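Local coordinates for nitrogenase molybdenum-iron protein beta chain (Clostridium pasteurianum, PDB 4WES) that forms, with the alpha chain, the molybdenum-iron component of nitrogenase, which reduces dinitrogen to ammonium, and shares an [8Fe-7S] cluster with that chain, at residues Glu192-Pro197 with Lys286-Ser291; Ala272-Ile277 with Val425-Ala430. All blocks are in the same frame, centred on the assembly; numbering follows the deposited sequence.

Contact 1 (Glu192-Pro197 with Lys286-Ser291); sequences EAMDIP and KEVPAS
Lys286 runs over the turn at Met194-Ile196 and ends on a backbone carbonyl. Its NZ donates to Asp195 O at 3.0 Å, with a C=O...N angle of 145° and the nitrogen tilted 30° from the carbonyl plane. The bend at chi2 (-98°) sets CD 3.7 Å from Met194 O. Nearer its backbone, Lys286 CG passes Ile196 CG1 at 4.1 Å, the two side chains sliding past each other in opposite directions. The CB of Glu287 points away, and the residue takes part through its carbonyl. One water donates to both Glu287 O and Met194 O and so bridges the two backbones. Val288 comes next, with its CA 3.9 Å from Met194 SD. Its CB points away from 192-197. The side chain packs on helix 270-284 and Trp519 of the alpha chain, and CG2 still meets the Met194 methyl, CE. Pro289 holds the N-cap position of helix 290-305 and lies across the Met194 side chain at about a right angle, with CD 3.5 Å from SD. The methionine is bent at chi2 and chi3. Met194 has two conformers, and the sulfur contact holds for one of them. Pro289 CG also rests 3.4 Å from Ala193 O, at the end of helix 181-193. Ser291 closes the row, its OG near Ala193 CB. Asp195, with positive phi, forms a Schellman motif after helix 181-193. The lysine and the water thus bind carbonyls of Asp195 and Met194 in this turn. Asp195 OD2 lies 4.9 Å from Lys286 NZ, which could add some electrostatic attraction, although the charged atoms are not in contact.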
ATOM      1  N   GLU B 192     -14.104  20.543 -15.458  1.00 13.78           N
ATOM      2  CA  GLU B 192     -15.294  20.046 -16.152  1.00 15.05           C
ATOM      3  C   GLU B 192     -16.470  19.951 -15.185  1.00 13.69           C
ATOM      4  O   GLU B 192     -17.608  20.306 -15.541  1.00 15.59           O
ATOM      5  CB  GLU B 192     -14.974  18.715 -16.809  1.00 15.35           C
ATOM      6  CG  GLU B 192     -14.024  18.946 -17.985  1.00 17.29           C
ATOM      7  CD  GLU B 192     -13.344  17.718 -18.525  1.00 23.29           C
ATOM      8  OE1 GLU B 192     -13.684  16.599 -18.096  1.00 30.17           O
ATOM      9  OE2 GLU B 192     -12.447  17.919 -19.394  1.00 22.21           O
ATOM     10  N   ALA B 193     -16.226  19.506 -13.952  1.00 13.89           N
ATOM     11  CA  ALA B 193     -17.306  19.447 -12.959  1.00 14.76           C
ATOM     12  C   ALA B 193     -17.831  20.858 -12.625  1.00 15.00           C
ATOM     13  O   ALA B 193     -19.023  21.028 -12.330  1.00 16.56           O
ATOM     14  CB  ALA B 193     -16.846  18.723 -11.704  1.00 15.17           C
ATOM     15  N   MET B 194     -16.949  21.849 -12.637  1.00 14.33           N
ATOM     16  CA  MET B 194     -17.303  23.248 -12.405  0.62 13.67           C
ATOM     17  C   MET B 194     -17.999  23.875 -13.631  1.00 16.19           C
ATOM     18  O   MET B 194     -18.503  24.994 -13.534  1.00 17.62           O
ATOM     19  CB  MET B 194     -16.075  24.101 -12.052  0.62 12.94           C
ATOM     20  CG  MET B 194     -15.456  23.858 -10.661  0.62 13.36           C
ATOM     21  SD  MET B 194     -16.446  24.394  -9.269  0.62 12.61           S
ATOM     22  CE  MET B 194     -16.365  26.186  -9.412  0.62 15.21           C
ATOM     23  N   ASP B 195     -17.977  23.184 -14.770  1.00 14.75           N
ATOM     24  CA  ASP B 195     -18.509  23.676 -16.028  1.00 16.60           C
ATOM     25  C   ASP B 195     -17.774  24.935 -16.519  1.00 16.72           C
ATOM     26  O   ASP B 195     -18.401  25.885 -17.012  1.00 17.87           O
ATOM     27  CB  ASP B 195     -20.028  23.914 -15.936  1.00 20.14           C
ATOM     28  CG  ASP B 195     -20.681  24.033 -17.297  1.00 26.33           C
ATOM     29  OD1 ASP B 195     -20.143  23.482 -18.296  1.00 27.08           O
ATOM     30  OD2 ASP B 195     -21.750  24.665 -17.367  1.00 27.90           O
ATOM     31  N   ILE B 196     -16.446  24.913 -16.425  1.00 14.53           N
ATOM     32  CA  ILE B 196     -15.596  26.007 -16.822  1.00 14.46           C
ATOM     33  C   ILE B 196     -14.729  25.603 -18.023  1.00 14.58           C
ATOM     34  O   ILE B 196     -13.846  24.768 -17.887  1.00 15.62           O
ATOM     35  CB  ILE B 196     -14.697  26.465 -15.657  1.00 13.87           C
ATOM     36  CG1 ILE B 196     -15.573  27.026 -14.554  1.00 14.37           C
ATOM     37  CG2 ILE B 196     -13.654  27.484 -16.101  1.00 14.37           C
ATOM     38  CD1 ILE B 196     -14.848  27.258 -13.236  1.00 14.65           C
ATOM     39  N   PRO B 197     -14.938  26.231 -19.185  1.00 15.05           N
ATOM     40  CA  PRO B 197     -14.060  25.974 -20.336  1.00 15.16           C
ATOM     41  C   PRO B 197     -12.625  26.380 -20.061  1.00 13.58           C
ATOM     42  O   PRO B 197     -12.396  27.413 -19.408  1.00 14.67           O
ATOM     43  CB  PRO B 197     -14.684  26.825 -21.462  1.00 18.79           C
ATOM     44  CG  PRO B 197     -16.136  26.936 -21.059  1.00 19.31           C
ATOM     45  CD  PRO B 197     -16.113  27.035 -19.560  1.00 17.07           C
ATOM     46  N   LYS B 286     -19.268  30.802 -11.254  1.00 19.86           N
ATOM     47  CA  LYS B 286     -19.852  29.460 -11.229  1.00 20.68           C
ATOM     48  C   LYS B 286     -19.866  28.900  -9.799  1.00 20.22           C
ATOM     49  O   LYS B 286     -18.881  28.988  -9.078  1.00 19.53           O
ATOM     50  CB  LYS B 286     -19.083  28.529 -12.174  1.00 24.21           C
ATOM     51  CG  LYS B 286     -19.081  28.942 -13.644  1.00 31.67           C
ATOM     52  CD  LYS B 286     -20.109  28.223 -14.471  1.00 31.87           C
ATOM     53  CE  LYS B 286     -20.300  28.832 -15.857  1.00 40.63           C
ATOM     54  NZ  LYS B 286     -19.094  28.777 -16.723  1.00 46.93           N
ATOM     55  N   GLU B 287     -21.011  28.353  -9.389  1.00 19.25           N
ATOM     56  CA  GLU B 287     -21.148  27.740  -8.081  1.00 17.99           C
ATOM     57  C   GLU B 287     -20.411  26.390  -8.013  1.00 16.31           C
ATOM     58  O   GLU B 287     -20.235  25.708  -9.021  1.00 19.33           O
ATOM     59  CB  GLU B 287     -22.631  27.528  -7.767  1.00 24.47           C
ATOM     60  CG  GLU B 287     -23.484  28.817  -7.820  1.00 38.84           C
ATOM     61  CD  GLU B 287     -23.213  29.809  -6.690  1.00 63.71           C
ATOM     62  OE1 GLU B 287     -22.899  29.385  -5.556  1.00 61.85           O
ATOM     63  OE2 GLU B 287     -23.334  31.030  -6.944  1.00182.00           O
ATOM     64  N   VAL B 288     -19.981  26.027  -6.820  1.00 15.92           N
ATOM     65  CA  VAL B 288     -19.309  24.744  -6.621  1.00 14.74           C
ATOM     66  C   VAL B 288     -20.366  23.629  -6.558  1.00 15.10           C
ATOM     67  O   VAL B 288     -21.292  23.703  -5.729  1.00 16.93           O
ATOM     68  CB  VAL B 288     -18.495  24.746  -5.332  1.00 14.68           C
ATOM     69  CG1 VAL B 288     -17.773  23.407  -5.146  1.00 14.55           C
ATOM     70  CG2 VAL B 288     -17.483  25.886  -5.362  1.00 15.52           C
ATOM     71  N   PRO B 289     -20.286  22.640  -7.458  1.00 14.78           N
ATOM     72  CA  PRO B 289     -21.322  21.598  -7.481  1.00 15.54           C
ATOM     73  C   PRO B 289     -21.260  20.622  -6.316  1.00 15.04           C
ATOM     74  O   PRO B 289     -20.231  20.468  -5.634  1.00 14.77           O
ATOM     75  CB  PRO B 289     -21.050  20.866  -8.781  1.00 16.60           C
ATOM     76  CG  PRO B 289     -19.582  21.034  -9.007  1.00 17.01           C
ATOM     77  CD  PRO B 289     -19.269  22.418  -8.503  1.00 15.87           C
ATOM     78  N   ALA B 290     -22.374  19.943  -6.100  1.00 15.94           N
ATOM     79  CA  ALA B 290     -22.512  19.027  -4.986  1.00 16.75           C
ATOM     80  C   ALA B 290     -21.457  17.923  -5.014  1.00 13.99           C
ATOM     81  O   ALA B 290     -20.986  17.472  -3.962  1.00 14.97           O
ATOM     82  CB  ALA B 290     -23.910  18.430  -5.010  1.00 20.76           C
ATOM     83  N   SER B 291     -21.091  17.469  -6.218  1.00 14.50           N
ATOM     84  CA  SER B 291     -20.111  16.375  -6.311  1.00 13.90           C
ATOM     85  C   SER B 291     -18.755  16.748  -5.729  1.00 12.54           C
ATOM     86  O   SER B 291     -18.146  15.957  -5.005  1.00 12.71           O
ATOM     87  CB  SER B 291     -19.954  15.934  -7.769  1.00 16.63           C
ATOM     88  OG  SER B 291     -19.429  16.973  -8.579  1.00 18.29           O
TER
HETATM   89  O   HOH W   1     -20.504  25.161 -11.653  1.00 20.57           O

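Contact 2 (Ala272-Ile277 with Val425-Ala430); sequences ATDEFI and VGYKGA
Asp274 OD1 is gripped by two groups. Tyr427 OH donates to it at 2.6 Å, and Arg296 NE of helix 290-305 forms a salt bridge with the same oxygen. The tyrosine meets the anti lone pair of OD1, the one facing away from the other carboxylate oxygen. OD1 lies at the edge of the ring, in its plane, while the carboxylate and ring planes are 58° apart. The arginine would be expected to stabilise the negative charge of this buried carboxylate, and the phenol adds a second, neutral donor. Thr273 covers one face of the same ring. Its CG2 is 3.5 Å from the ring centroid and only 13° off the normal, a CH-pi contact over the centre. CG2 stands anti to the backbone N, which places the methyl over the ring. Thr273 OG1 approaches Gly426 CA at 3.5 Å, but it hydrogen-bonds to Gly269 O, one turn back, and weakly to Pro267 O. Ile277, a turn after Thr273, adds CG1 at 3.8 Å from Tyr427 OH and at 4.2 Å from CE2, in an oblique approach. The ring is therefore held by its hydroxyl and packed by a methyl and an isoleucine branch. Gly426 has positive phi and gives the closest backbone approach, its CA 5.4 Å from that of Thr273. This is a buried antiparallel helix pair, tied by a tyrosine-aspartate bond at the start of helix 426-448, away from the metal clusters. Segments 272-277 and 426-430 run at 169°, with axes 10.1 Å apart at closest. Tyr427 reaches from one helix to the other and also touches Ile292, Glu295 and Arg296 of helix 290-305. Trp519 of the alpha chain packs on Tyr427 and Ile277. Phe276 and Val425 touch helix 181-193.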
ATOM      1  N   ALA B 272      -5.061  24.130  -0.074  1.00 10.28           N
ATOM      2  CA  ALA B 272      -4.576  24.377  -1.433  1.00 10.64           C
ATOM      3  C   ALA B 272      -5.626  23.962  -2.482  1.00 10.50           C
ATOM      4  O   ALA B 272      -5.771  24.617  -3.493  1.00 11.34           O
ATOM      5  CB  ALA B 272      -3.252  23.690  -1.669  1.00 10.91           C
ATOM      6  N   THR B 273      -6.357  22.880  -2.247  1.00  9.73           N
ATOM      7  CA  THR B 273      -7.455  22.550  -3.163  1.00 10.72           C
ATOM      8  C   THR B 273      -8.581  23.575  -3.025  1.00 10.36           C
ATOM      9  O   THR B 273      -9.119  24.046  -4.040  1.00 10.61           O
ATOM     10  CB  THR B 273      -7.966  21.123  -2.982  1.00 10.65           C
ATOM     11  OG1 THR B 273      -6.864  20.216  -3.152  1.00 10.53           O
ATOM     12  CG2 THR B 273      -9.025  20.795  -4.010  1.00  9.98           C
ATOM     13  N   ASP B 274      -8.930  23.929  -1.801  1.00 10.79           N
ATOM     14  CA  ASP B 274      -9.946  24.954  -1.578  1.00 11.20           C
ATOM     15  C   ASP B 274      -9.596  26.226  -2.333  1.00 10.85           C
ATOM     16  O   ASP B 274     -10.468  26.861  -2.941  1.00 11.84           O
ATOM     17  CB  ASP B 274     -10.045  25.279  -0.084  1.00 11.64           C
ATOM     18  CG  ASP B 274     -10.787  24.250   0.761  1.00 11.31           C
ATOM     19  OD1 ASP B 274     -11.355  23.269   0.213  1.00 11.98           O
ATOM     20  OD2 ASP B 274     -10.772  24.448   2.003  1.00 12.41           O
ATOM     21  N   GLU B 275      -8.329  26.654  -2.262  1.00 11.00           N
ATOM     22  CA  GLU B 275      -7.921  27.910  -2.927  1.00 11.47           C
ATOM     23  C   GLU B 275      -8.073  27.822  -4.448  1.00 11.15           C
ATOM     24  O   GLU B 275      -8.432  28.804  -5.126  1.00 11.91           O
ATOM     25  CB  GLU B 275      -6.490  28.256  -2.545  1.00 11.85           C
ATOM     26  CG  GLU B 275      -6.399  28.744  -1.100  1.00 13.78           C
ATOM     27  CD  GLU B 275      -5.067  28.485  -0.395  1.00 17.06           C
ATOM     28  OE1 GLU B 275      -4.031  28.117  -1.032  1.00 17.59           O
ATOM     29  OE2 GLU B 275      -5.070  28.643   0.868  1.00 20.65           O
ATOM     30  N   PHE B 276      -7.800  26.665  -5.022  1.00 10.90           N
ATOM     31  CA  PHE B 276      -8.001  26.421  -6.448  1.00 11.80           C
ATOM     32  C   PHE B 276      -9.478  26.484  -6.804  1.00 11.06           C
ATOM     33  O   PHE B 276      -9.840  27.182  -7.753  1.00 12.27           O
ATOM     34  CB  PHE B 276      -7.369  25.042  -6.799  1.00 11.40           C
ATOM     35  CG  PHE B 276      -7.722  24.518  -8.150  1.00 11.42           C
ATOM     36  CD1 PHE B 276      -7.166  25.071  -9.291  1.00 13.84           C
ATOM     37  CD2 PHE B 276      -8.589  23.469  -8.291  1.00 13.83           C
ATOM     38  CE1 PHE B 276      -7.496  24.569 -10.548  1.00 14.57           C
ATOM     39  CE2 PHE B 276      -8.920  22.965  -9.537  1.00 14.33           C
ATOM     40  CZ  PHE B 276      -8.384  23.531 -10.670  1.00 12.72           C
ATOM     41  N   ILE B 277     -10.330  25.769  -6.080  1.00 11.24           N
ATOM     42  CA  ILE B 277     -11.764  25.782  -6.370  1.00 11.75           C
ATOM     43  C   ILE B 277     -12.322  27.207  -6.211  1.00 12.52           C
ATOM     44  O   ILE B 277     -13.111  27.686  -7.050  1.00 12.72           O
ATOM     45  CB  ILE B 277     -12.503  24.801  -5.453  1.00 11.56           C
ATOM     46  CG1 ILE B 277     -12.070  23.365  -5.730  1.00 13.20           C
ATOM     47  CG2 ILE B 277     -14.019  24.925  -5.579  1.00 13.09           C
ATOM     48  CD1 ILE B 277     -12.333  22.858  -7.123  1.00 14.06           C
ATOM     49  N   VAL B 425      -3.299  15.425  -6.399  1.00 10.78           N
ATOM     50  CA  VAL B 425      -3.974  16.704  -6.286  1.00  9.94           C
ATOM     51  C   VAL B 425      -5.477  16.550  -6.072  1.00  9.38           C
ATOM     52  O   VAL B 425      -6.067  15.488  -6.314  1.00  9.48           O
ATOM     53  CB  VAL B 425      -3.719  17.577  -7.534  1.00  9.74           C
ATOM     54  CG1 VAL B 425      -2.248  17.876  -7.686  1.00 12.10           C
ATOM     55  CG2 VAL B 425      -4.323  16.967  -8.807  1.00 11.06           C
ATOM     56  N   GLY B 426      -6.097  17.642  -5.666  1.00  9.60           N
ATOM     57  CA  GLY B 426      -7.526  17.666  -5.449  1.00 10.23           C
ATOM     58  C   GLY B 426      -7.960  16.966  -4.181  1.00  9.59           C
ATOM     59  O   GLY B 426      -7.154  16.420  -3.427  1.00  9.87           O
ATOM     60  N   TYR B 427      -9.264  16.987  -3.904  1.00  9.39           N
ATOM     61  CA  TYR B 427      -9.779  16.239  -2.770  1.00  9.19           C
ATOM     62  C   TYR B 427      -9.585  14.749  -2.991  1.00  9.87           C
ATOM     63  O   TYR B 427      -9.246  14.024  -2.036  1.00 10.76           O
ATOM     64  CB  TYR B 427     -11.251  16.594  -2.516  1.00 10.82           C
ATOM     65  CG  TYR B 427     -11.477  18.082  -2.383  1.00 10.24           C
ATOM     66  CD1 TYR B 427     -10.880  18.825  -1.371  1.00 10.59           C
ATOM     67  CD2 TYR B 427     -12.307  18.770  -3.262  1.00 10.90           C
ATOM     68  CE1 TYR B 427     -11.069  20.202  -1.245  1.00 11.00           C
ATOM     69  CE2 TYR B 427     -12.502  20.125  -3.152  1.00 11.75           C
ATOM     70  CZ  TYR B 427     -11.891  20.846  -2.143  1.00 10.73           C
ATOM     71  OH  TYR B 427     -12.087  22.198  -2.062  1.00 12.34           O
ATOM     72  N   LYS B 428      -9.750  14.288  -4.222  1.00 10.35           N
ATOM     73  CA  LYS B 428      -9.554  12.890  -4.565  1.00 11.66           C
ATOM     74  C   LYS B 428      -8.120  12.422  -4.274  1.00  9.60           C
ATOM     75  O   LYS B 428      -7.877  11.354  -3.700  1.00 10.62           O
ATOM     76  CB  LYS B 428      -9.868  12.701  -6.050  1.00 12.72           C
ATOM     77  CG  LYS B 428      -9.702  11.312  -6.623  1.00 20.02           C
ATOM     78  CD  LYS B 428     -10.075  11.116  -8.102  1.00 27.85           C
ATOM     79  CE  LYS B 428      -9.694   9.686  -8.505  1.00 59.68           C
ATOM     80  NZ  LYS B 428      -9.716   9.399  -9.972  1.00 63.71           N
ATOM     81  N   GLY B 429      -7.155  13.223  -4.697  1.00  9.73           N
ATOM     82  CA  GLY B 429      -5.759  12.905  -4.465  1.00  9.55           C
ATOM     83  C   GLY B 429      -5.399  12.967  -2.995  1.00  8.91           C
ATOM     84  O   GLY B 429      -4.605  12.156  -2.493  1.00 10.19           O
ATOM     85  N   ALA B 430      -5.993  13.905  -2.261  1.00  9.24           N
ATOM     86  CA  ALA B 430      -5.757  14.009  -0.831  1.00  9.40           C
ATOM     87  C   ALA B 430      -6.253  12.770  -0.094  1.00  9.34           C
ATOM     88  O   ALA B 430      -5.588  12.291   0.830  1.00  9.77           O
ATOM     89  CB  ALA B 430      -6.435  15.259  -0.281  1.00  9.62           C
TER

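Overall arrangement
From the N terminus, the chain first gives 192-197, at the end of helix 181-193. It then passes through strands 198-200, 237-241 and 261-264, which belong to one parallel sheet with 172-175, and enters helix 270-284, which carries 272-277. The turn into helix 290-305 holds 286-291 and closes the loop of contact 1. Contact 2 closes much later, where helix 426-448 begins, after the five-stranded parallel sheet. The two loops cross rather than nest. Their centres are about 14 Å apart, and they touch where Val288 CG2 meets Ile277 CG2 at 3.6 Å. Together they tie helices 181-193, 270-284, 290-305 and 426-448.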